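PDB 4RCK: hypothetical membrane spanning protein from Vibrio fischeri, which is of unknown function but carries a BatA-type von Willebrand factor A domain that binds magnesium, here crystallised as one fragment of a longer membrane-spanning protein. Local coordinates for residues R125-L130 and A154-V159; L183-L188 and G197-A202. All coordinates share one frame; numbering follows the deposited sequence.

How the interactions relate
Interactions 1 and 2 are built on one parallel sheet of the von Willebrand factor A domain, in the strand order 124-131, 154-161, 199-202, and illustrate how such a sheet is joined first strand to strand and then strand to helix. They lie about 11 Å apart, centre to centre. Interaction 1 closes a beta-alpha-beta unit through helix 142-151; interaction 2 follows along the chain and sets the start of helix 185-195 against strand 199-202, outermost within this chain. Thr158 belongs to both neighbourhoods: its O meets Phe200 N and its OG1 meets Leu188 O, both probable hydrogen bonds. Both contacts touch the second subunit, into which the sheet runs on through strand 124-131.

Interaction 1 (R125-L130 and A154-V159); sequences RTIILL and AKIYTV
Ile127 and Ile156 meet on one face of the sheet with differently folded chains. In Ile127 chi2 is extended (178°), and Ile127 CD1 comes to rest 4.1 Å from Ala154 CB. In Ile156 chi2 is bent (87°), which carries CD1 towards Leu129, the next side chain on the same face of the partner strand, with Ile156 CD1 3.5 Å from Leu129 CB. Ile127 CB lies 3.7 Å from Ile156 CB, and the two isoleucines stand in the middle of a run of apolar contacts, Ala154-Ile127-Ile156-Leu129. On the other face Thr126 CG2 lies at the edge of the Tyr157 ring, 3.8 Å from Tyr157 CE2, while Leu130 and Val159 meet through their CB atoms.

The backbones run parallel, 20° apart. Lys155 N binds Arg125 O, Ile127 N binds Lys155 O, and Tyr157 N binds Ile127 O at 2.7 Å; Leu129 N to Tyr157 O and Val159 N to Leu129 O complete the series. Ile127 and Leu129 each use both N and O towards strand 154-161, the pattern of a parallel pair.

Helix 185-195 covers the Ile156 and Thr158 side, helix 205-218 the Tyr157 side. Beyond Arg125-Leu129 the sheet continues with a parallel strand of the second subunit, whose Phe117 and Phe71 pack on Ile127 and Leu129.

The interior is thus largely apolar, and its few hydroxyls have partners: Thr126 OG1 and Tyr157 OH both reach the carboxylate of Glu219, Thr158 OG1 the carbonyl of Leu188. Backbone hydrogen bonds and mostly apolar side chains together join strand 124-131, which leads into Asp132 of the magnesium site (no ion is bound to it in this chain), to its neighbour.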
ATOM      1  N   ARG A 125      -3.599   9.022  -8.942  1.00 88.81           N
ATOM      2  CA  ARG A 125      -4.992   9.013  -8.517  1.00 81.60           C
ATOM      3  C   ARG A 125      -5.937   8.686  -9.665  1.00 76.00           C
ATOM      4  O   ARG A 125      -5.833   9.253 -10.752  1.00 76.44           O
ATOM      5  CB  ARG A 125      -5.350  10.364  -7.900  1.00 86.26           C
ATOM      6  CG  ARG A 125      -4.531  10.694  -6.665  1.00 84.65           C
ATOM      7  CD  ARG A 125      -4.624  12.165  -6.305  1.00 92.69           C
ATOM      8  NE  ARG A 125      -4.068  12.432  -4.983  1.00 95.75           N
ATOM      9  CZ  ARG A 125      -3.918  13.646  -4.466  1.00 93.32           C
ATOM     10  NH1 ARG A 125      -4.275  14.716  -5.163  1.00 94.66           N
ATOM     11  NH2 ARG A 125      -3.405  13.792  -3.252  1.00 94.81           N
ATOM     12  N   THR A 126      -6.865   7.768  -9.414  1.00 72.54           N
ATOM     13  CA  THR A 126      -7.794   7.319 -10.442  1.00 80.08           C
ATOM     14  C   THR A 126      -9.211   7.163  -9.897  1.00 75.46           C
ATOM     15  O   THR A 126      -9.429   6.494  -8.890  1.00 72.78           O
ATOM     16  CB  THR A 126      -7.344   5.978 -11.052  1.00 89.98           C
ATOM     17  OG1 THR A 126      -6.016   6.111 -11.573  1.00107.34           O
ATOM     18  CG2 THR A 126      -8.286   5.555 -12.168  1.00 80.84           C
ATOM     19  N   ILE A 127     -10.175   7.787 -10.568  1.00 77.66           N
ATOM     20  CA  ILE A 127     -11.577   7.646 -10.193  1.00 80.69           C
ATOM     21  C   ILE A 127     -12.327   6.833 -11.242  1.00 79.01           C
ATOM     22  O   ILE A 127     -12.164   7.052 -12.439  1.00 85.55           O
ATOM     23  CB  ILE A 127     -12.269   9.017 -10.027  1.00 77.61           C
ATOM     24  CG1 ILE A 127     -11.460   9.927  -9.102  1.00 84.86           C
ATOM     25  CG2 ILE A 127     -13.688   8.843  -9.501  1.00 75.39           C
ATOM     26  CD1 ILE A 127     -12.059  11.306  -8.928  1.00 79.68           C
ATOM     27  N   ILE A 128     -13.140   5.884 -10.792  1.00 64.87           N
ATOM     28  CA  ILE A 128     -14.007   5.147 -11.702  1.00 67.78           C
ATOM     29  C   ILE A 128     -15.468   5.395 -11.348  1.00 80.08           C
ATOM     30  O   ILE A 128     -15.965   4.905 -10.334  1.00100.58           O
ATOM     31  CB  ILE A 128     -13.722   3.637 -11.677  1.00 69.81           C
ATOM     32  CG1 ILE A 128     -12.237   3.374 -11.926  1.00 81.09           C
ATOM     33  CG2 ILE A 128     -14.574   2.921 -12.716  1.00 64.71           C
ATOM     34  CD1 ILE A 128     -11.863   1.913 -11.886  1.00 87.49           C
ATOM     35  N   LEU A 129     -16.143   6.168 -12.189  1.00 81.51           N
ATOM     36  CA  LEU A 129     -17.545   6.502 -11.981  1.00 81.57           C
ATOM     37  C   LEU A 129     -18.433   5.810 -13.002  1.00 84.37           C
ATOM     38  O   LEU A 129     -18.145   5.828 -14.198  1.00 86.39           O
ATOM     39  CB  LEU A 129     -17.752   8.017 -12.058  1.00 83.26           C
ATOM     40  CG  LEU A 129     -19.137   8.540 -12.447  1.00 65.64           C
ATOM     41  CD1 LEU A 129     -20.051   8.620 -11.235  1.00 67.03           C
ATOM     42  CD2 LEU A 129     -19.026   9.894 -13.139  1.00 55.25           C
ATOM     43  N   LEU A 130     -19.508   5.191 -12.523  1.00 80.14           N
ATOM     44  CA  LEU A 130     -20.531   4.662 -13.417  1.00 88.66           C
ATOM     45  C   LEU A 130     -21.905   5.180 -12.999  1.00 74.87           C
ATOM     46  O   LEU A 130     -22.162   5.398 -11.814  1.00 84.97           O
ATOM     47  CB  LEU A 130     -20.513   3.132 -13.444  1.00 77.28           C
ATOM     48  CG  LEU A 130     -21.320   2.389 -12.384  1.00 66.57           C
ATOM     49  CD1 LEU A 130     -21.934   1.157 -13.003  1.00 65.63           C
ATOM     50  CD2 LEU A 130     -20.441   2.015 -11.207  1.00 88.62           C
ATOM     51  N   ALA A 154      -6.284  13.751 -10.680  1.00 88.42           N
ATOM     52  CA  ALA A 154      -7.057  12.518 -10.736  1.00 73.11           C
ATOM     53  C   ALA A 154      -7.575  12.252 -12.146  1.00 75.94           C
ATOM     54  O   ALA A 154      -8.225  13.103 -12.753  1.00 77.72           O
ATOM     55  CB  ALA A 154      -8.211  12.565  -9.748  1.00 68.49           C
ATOM     56  N   LYS A 155      -7.272  11.066 -12.661  1.00 82.75           N
ATOM     57  CA  LYS A 155      -7.802  10.628 -13.944  1.00 77.42           C
ATOM     58  C   LYS A 155      -9.088   9.847 -13.700  1.00 73.32           C
ATOM     59  O   LYS A 155      -9.056   8.764 -13.115  1.00 68.49           O
ATOM     60  CB  LYS A 155      -6.773   9.770 -14.689  1.00 72.63           C
ATOM     61  CG  LYS A 155      -7.174   9.376 -16.103  1.00 78.86           C
ATOM     62  CD  LYS A 155      -6.172   8.407 -16.727  1.00 96.28           C
ATOM     63  CE  LYS A 155      -4.863   9.092 -17.094  1.00104.50           C
ATOM     64  NZ  LYS A 155      -3.879   8.128 -17.669  1.00111.36           N
ATOM     65  N   ILE A 156     -10.221  10.398 -14.126  1.00 74.04           N
ATOM     66  CA  ILE A 156     -11.499   9.733 -13.884  1.00 80.21           C
ATOM     67  C   ILE A 156     -12.066   9.082 -15.151  1.00 68.92           C
ATOM     68  O   ILE A 156     -12.269   9.730 -16.181  1.00 62.60           O
ATOM     69  CB  ILE A 156     -12.548  10.711 -13.265  1.00 67.83           C
ATOM     70  CG1 ILE A 156     -13.960  10.450 -13.795  1.00 82.94           C
ATOM     71  CG2 ILE A 156     -12.162  12.149 -13.484  1.00 65.05           C
ATOM     72  CD1 ILE A 156     -14.713   9.418 -13.016  1.00102.75           C
ATOM     73  N   TYR A 157     -12.283   7.772 -15.054  1.00 63.58           N
ATOM     74  CA  TYR A 157     -12.934   6.997 -16.100  1.00 61.05           C
ATOM     75  C   TYR A 157     -14.434   6.948 -15.845  1.00 69.36           C
ATOM     76  O   TYR A 157     -14.869   6.720 -14.715  1.00 69.38           O
ATOM     77  CB  TYR A 157     -12.370   5.575 -16.159  1.00 60.51           C
ATOM     78  CG  TYR A 157     -10.910   5.489 -16.543  1.00 72.24           C
ATOM     79  CD1 TYR A 157     -10.520   5.549 -17.873  1.00 76.02           C
ATOM     80  CD2 TYR A 157      -9.924   5.327 -15.579  1.00 71.73           C
ATOM     81  CE1 TYR A 157      -9.190   5.464 -18.234  1.00 83.09           C
ATOM     82  CE2 TYR A 157      -8.589   5.239 -15.930  1.00 72.88           C
ATOM     83  CZ  TYR A 157      -8.227   5.308 -17.259  1.00 82.30           C
ATOM     84  OH  TYR A 157      -6.901   5.222 -17.617  1.00 90.08           O
ATOM     85  N   THR A 158     -15.224   7.152 -16.892  1.00 70.76           N
ATOM     86  CA  THR A 158     -16.674   7.158 -16.754  1.00 68.50           C
ATOM     87  C   THR A 158     -17.304   5.974 -17.485  1.00 67.18           C
ATOM     88  O   THR A 158     -16.877   5.611 -18.580  1.00 60.53           O
ATOM     89  CB  THR A 158     -17.276   8.472 -17.280  1.00 63.66           C
ATOM     90  OG1 THR A 158     -17.053   8.571 -18.691  1.00 68.84           O
ATOM     91  CG2 THR A 158     -16.628   9.664 -16.591  1.00 56.13           C
ATOM     92  N   VAL A 159     -18.314   5.368 -16.869  1.00 58.42           N
ATOM     93  CA  VAL A 159     -18.981   4.206 -17.449  1.00 57.50           C
ATOM     94  C   VAL A 159     -20.493   4.393 -17.521  1.00 69.86           C
ATOM     95  O   VAL A 159     -21.173   4.410 -16.496  1.00 59.44           O
ATOM     96  CB  VAL A 159     -18.684   2.920 -16.645  1.00 46.18           C
ATOM     97  CG1 VAL A 159     -19.308   1.711 -17.324  1.00 55.72           C
ATOM     98  CG2 VAL A 159     -17.184   2.726 -16.480  1.00 46.63           C
TER

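Interaction 2 (L183-L188 and G197-A202); sequences LDEDTL and GQYFRA
Leu188 and Tyr199 bring the backbones nearest, their CA atoms 6.8 Å apart, where the first turn of helix 185-195 lies over strand 199-202; Glu185 and Arg201 stand further apart, 8.3 Å between CA atoms. Asp184 is the N-cap: its OD1 accepts from Thr187 N at 3.2 Å and its OD2 from Thr187 OG1, which ties down the helix start.

The CB of Tyr199 points toward the helix, and chi1 of 164° sets CG anti to the backbone N. Leu188 CB lies 3.9 Å from Tyr199 CD1, and at the far end of the ring Tyr199 OH donates to Glu185 OE1 at 2.6 Å. The oxygen receives it on its anti side, close to the carboxylate plane, and lies at the edge of the ring. The other oxygen, Glu185 OE2, makes a long salt bridge of 3.5 Å to Arg201 NH2, the carboxylate and guanidinium planes 86° apart. Leu183 CD2 packs over one face of that guanidinium, 3.7 Å from Arg201 NE, and Arg201 NH1 bonds to Gly162 O.

One carboxylate therefore serves both a phenol and an arginine, an arrangement that would favour its ionised form and that joins the capped helix start to strand 199-202.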
ATOM      1  N   LEU A 183     -29.673   8.431 -19.476  1.00 76.91           N
ATOM      2  CA  LEU A 183     -28.211   8.403 -19.556  1.00 72.47           C
ATOM      3  C   LEU A 183     -27.597   9.575 -20.322  1.00 76.75           C
ATOM      4  O   LEU A 183     -27.755   9.691 -21.533  1.00 80.93           O
ATOM      5  CB  LEU A 183     -27.747   7.087 -20.192  1.00 78.30           C
ATOM      6  CG  LEU A 183     -26.236   6.839 -20.192  1.00 70.54           C
ATOM      7  CD1 LEU A 183     -25.752   6.558 -18.776  1.00 69.88           C
ATOM      8  CD2 LEU A 183     -25.853   5.708 -21.135  1.00 65.88           C
ATOM      9  N   ASP A 184     -26.900  10.441 -19.591  1.00 74.21           N
ATOM     10  CA  ASP A 184     -26.171  11.554 -20.185  1.00 74.74           C
ATOM     11  C   ASP A 184     -24.773  11.104 -20.574  1.00 78.36           C
ATOM     12  O   ASP A 184     -23.893  10.975 -19.721  1.00 88.79           O
ATOM     13  CB  ASP A 184     -26.099  12.734 -19.212  1.00 77.94           C
ATOM     14  CG  ASP A 184     -25.723  14.033 -19.893  1.00 84.30           C
ATOM     15  OD1 ASP A 184     -25.248  13.993 -21.047  1.00 86.97           O
ATOM     16  OD2 ASP A 184     -25.896  15.099 -19.266  1.00 86.85           O
ATOM     17  N   GLU A 185     -24.571  10.871 -21.867  1.00 82.99           N
ATOM     18  CA  GLU A 185     -23.303  10.338 -22.342  1.00 75.58           C
ATOM     19  C   GLU A 185     -22.275  11.432 -22.620  1.00 78.19           C
ATOM     20  O   GLU A 185     -21.095  11.271 -22.310  1.00 90.92           O
ATOM     21  CB  GLU A 185     -23.517   9.488 -23.597  1.00 80.12           C
ATOM     22  CG  GLU A 185     -24.260   8.184 -23.337  1.00 78.77           C
ATOM     23  CD  GLU A 185     -24.153   7.205 -24.489  1.00 94.33           C
ATOM     24  OE1 GLU A 185     -23.165   6.442 -24.533  1.00 99.91           O
ATOM     25  OE2 GLU A 185     -25.056   7.200 -25.350  1.00 97.45           O
ATOM     26  N   ASP A 186     -22.716  12.551 -23.186  1.00 82.32           N
ATOM     27  CA  ASP A 186     -21.771  13.603 -23.550  1.00 93.96           C
ATOM     28  C   ASP A 186     -21.325  14.431 -22.343  1.00 96.50           C
ATOM     29  O   ASP A 186     -20.322  15.134 -22.418  1.00112.22           O
ATOM     30  CB  ASP A 186     -22.355  14.517 -24.632  1.00103.73           C
ATOM     31  CG  ASP A 186     -23.676  15.133 -24.230  1.00126.34           C
ATOM     32  OD1 ASP A 186     -24.540  14.398 -23.710  1.00132.99           O
ATOM     33  OD2 ASP A 186     -23.851  16.352 -24.436  1.00133.51           O
ATOM     34  N   THR A 187     -22.053  14.350 -21.232  1.00 82.27           N
ATOM     35  CA  THR A 187     -21.547  14.909 -19.980  1.00 81.98           C
ATOM     36  C   THR A 187     -20.492  13.957 -19.435  1.00 79.57           C
ATOM     37  O   THR A 187     -19.390  14.372 -19.072  1.00 92.39           O
ATOM     38  CB  THR A 187     -22.659  15.125 -18.928  1.00 86.62           C
ATOM     39  OG1 THR A 187     -23.269  16.406 -19.129  1.00 98.46           O
ATOM     40  CG2 THR A 187     -22.087  15.074 -17.513  1.00 91.94           C
ATOM     41  N   LEU A 188     -20.842  12.675 -19.393  1.00 73.31           N
ATOM     42  CA  LEU A 188     -19.934  11.629 -18.939  1.00 69.08           C
ATOM     43  C   LEU A 188     -18.667  11.578 -19.788  1.00 72.61           C
ATOM     44  O   LEU A 188     -17.578  11.316 -19.277  1.00 75.62           O
ATOM     45  CB  LEU A 188     -20.641  10.273 -18.966  1.00 62.00           C
ATOM     46  CG  LEU A 188     -21.147   9.726 -17.631  1.00 62.26           C
ATOM     47  CD1 LEU A 188     -21.766  10.826 -16.788  1.00 71.90           C
ATOM     48  CD2 LEU A 188     -22.152   8.610 -17.864  1.00 58.29           C
ATOM     49  N   GLY A 197      -9.189  10.587 -18.728  1.00 78.69           N
ATOM     50  CA  GLY A 197      -9.688   9.226 -18.705  1.00 73.34           C
ATOM     51  C   GLY A 197     -10.419   8.880 -19.987  1.00 74.80           C
ATOM     52  O   GLY A 197     -10.306   9.586 -20.989  1.00 90.50           O
ATOM     53  N   GLN A 198     -11.171   7.786 -19.955  1.00 72.58           N
ATOM     54  CA  GLN A 198     -11.977   7.367 -21.094  1.00 78.68           C
ATOM     55  C   GLN A 198     -13.420   7.144 -20.667  1.00 79.48           C
ATOM     56  O   GLN A 198     -13.699   6.930 -19.487  1.00 82.57           O
ATOM     57  CB  GLN A 198     -11.412   6.089 -21.718  1.00 80.74           C
ATOM     58  CG  GLN A 198     -10.035   6.253 -22.335  1.00 88.57           C
ATOM     59  CD  GLN A 198     -10.051   7.139 -23.564  1.00 98.24           C
ATOM     60  OE1 GLN A 198      -9.228   8.043 -23.701  1.00107.11           O
ATOM     61  NE2 GLN A 198     -10.988   6.880 -24.469  1.00100.40           N
ATOM     62  N   TYR A 199     -14.337   7.205 -21.626  1.00 75.45           N
ATOM     63  CA  TYR A 199     -15.730   6.879 -21.353  1.00 72.76           C
ATOM     64  C   TYR A 199     -16.114   5.553 -21.995  1.00 65.00           C
ATOM     65  O   TYR A 199     -15.771   5.286 -23.147  1.00 68.82           O
ATOM     66  CB  TYR A 199     -16.668   7.979 -21.848  1.00 75.26           C
ATOM     67  CG  TYR A 199     -18.099   7.505 -21.942  1.00 68.44           C
ATOM     68  CD1 TYR A 199     -18.853   7.288 -20.796  1.00 63.12           C
ATOM     69  CD2 TYR A 199     -18.689   7.249 -23.173  1.00 84.51           C
ATOM     70  CE1 TYR A 199     -20.156   6.843 -20.873  1.00 63.55           C
ATOM     71  CE2 TYR A 199     -19.993   6.803 -23.259  1.00 86.78           C
ATOM     72  CZ  TYR A 199     -20.722   6.601 -22.107  1.00 75.44           C
ATOM     73  OH  TYR A 199     -22.021   6.158 -22.184  1.00 69.39           O
ATOM     74  N   PHE A 200     -16.840   4.731 -21.247  1.00 63.89           N
ATOM     75  CA  PHE A 200     -17.292   3.442 -21.749  1.00 65.63           C
ATOM     76  C   PHE A 200     -18.800   3.287 -21.589  1.00 70.51           C
ATOM     77  O   PHE A 200     -19.376   3.732 -20.598  1.00 59.62           O
ATOM     78  CB  PHE A 200     -16.569   2.307 -21.024  1.00 65.28           C
ATOM     79  CG  PHE A 200     -15.074   2.387 -21.104  1.00 70.18           C
ATOM     80  CD1 PHE A 200     -14.390   1.773 -22.139  1.00 72.08           C
ATOM     81  CD2 PHE A 200     -14.350   3.065 -20.138  1.00 72.09           C
ATOM     82  CE1 PHE A 200     -13.012   1.840 -22.213  1.00 76.14           C
ATOM     83  CE2 PHE A 200     -12.974   3.136 -20.206  1.00 75.95           C
ATOM     84  CZ  PHE A 200     -12.303   2.523 -21.245  1.00 80.62           C
ATOM     85  N   ARG A 201     -19.436   2.653 -22.568  1.00 66.73           N
ATOM     86  CA  ARG A 201     -20.867   2.375 -22.502  1.00 60.14           C
ATOM     87  C   ARG A 201     -21.115   0.872 -22.430  1.00 69.41           C
ATOM     88  O   ARG A 201     -20.747   0.129 -23.340  1.00 82.29           O
ATOM     89  CB  ARG A 201     -21.592   2.977 -23.709  1.00 60.97           C
ATOM     90  CG  ARG A 201     -23.021   2.482 -23.897  1.00 63.29           C
ATOM     91  CD  ARG A 201     -23.975   3.070 -22.868  1.00 60.57           C
ATOM     92  NE  ARG A 201     -25.311   2.489 -22.976  1.00 62.05           N
ATOM     93  CZ  ARG A 201     -26.230   2.881 -23.854  1.00 70.45           C
ATOM     94  NH1 ARG A 201     -27.417   2.292 -23.878  1.00 86.59           N
ATOM     95  NH2 ARG A 201     -25.962   3.858 -24.710  1.00 76.26           N
ATOM     96  N   ALA A 202     -21.732   0.427 -21.339  1.00 61.90           N
ATOM     97  CA  ALA A 202     -22.028  -0.989 -21.146  1.00 57.40           C
ATOM     98  C   ALA A 202     -23.495  -1.280 -21.429  1.00 62.49           C
ATOM     99  O   ALA A 202     -24.375  -0.832 -20.693  1.00 65.80           O
ATOM    100  CB  ALA A 202     -21.671  -1.422 -19.734  1.00 55.01           C
TER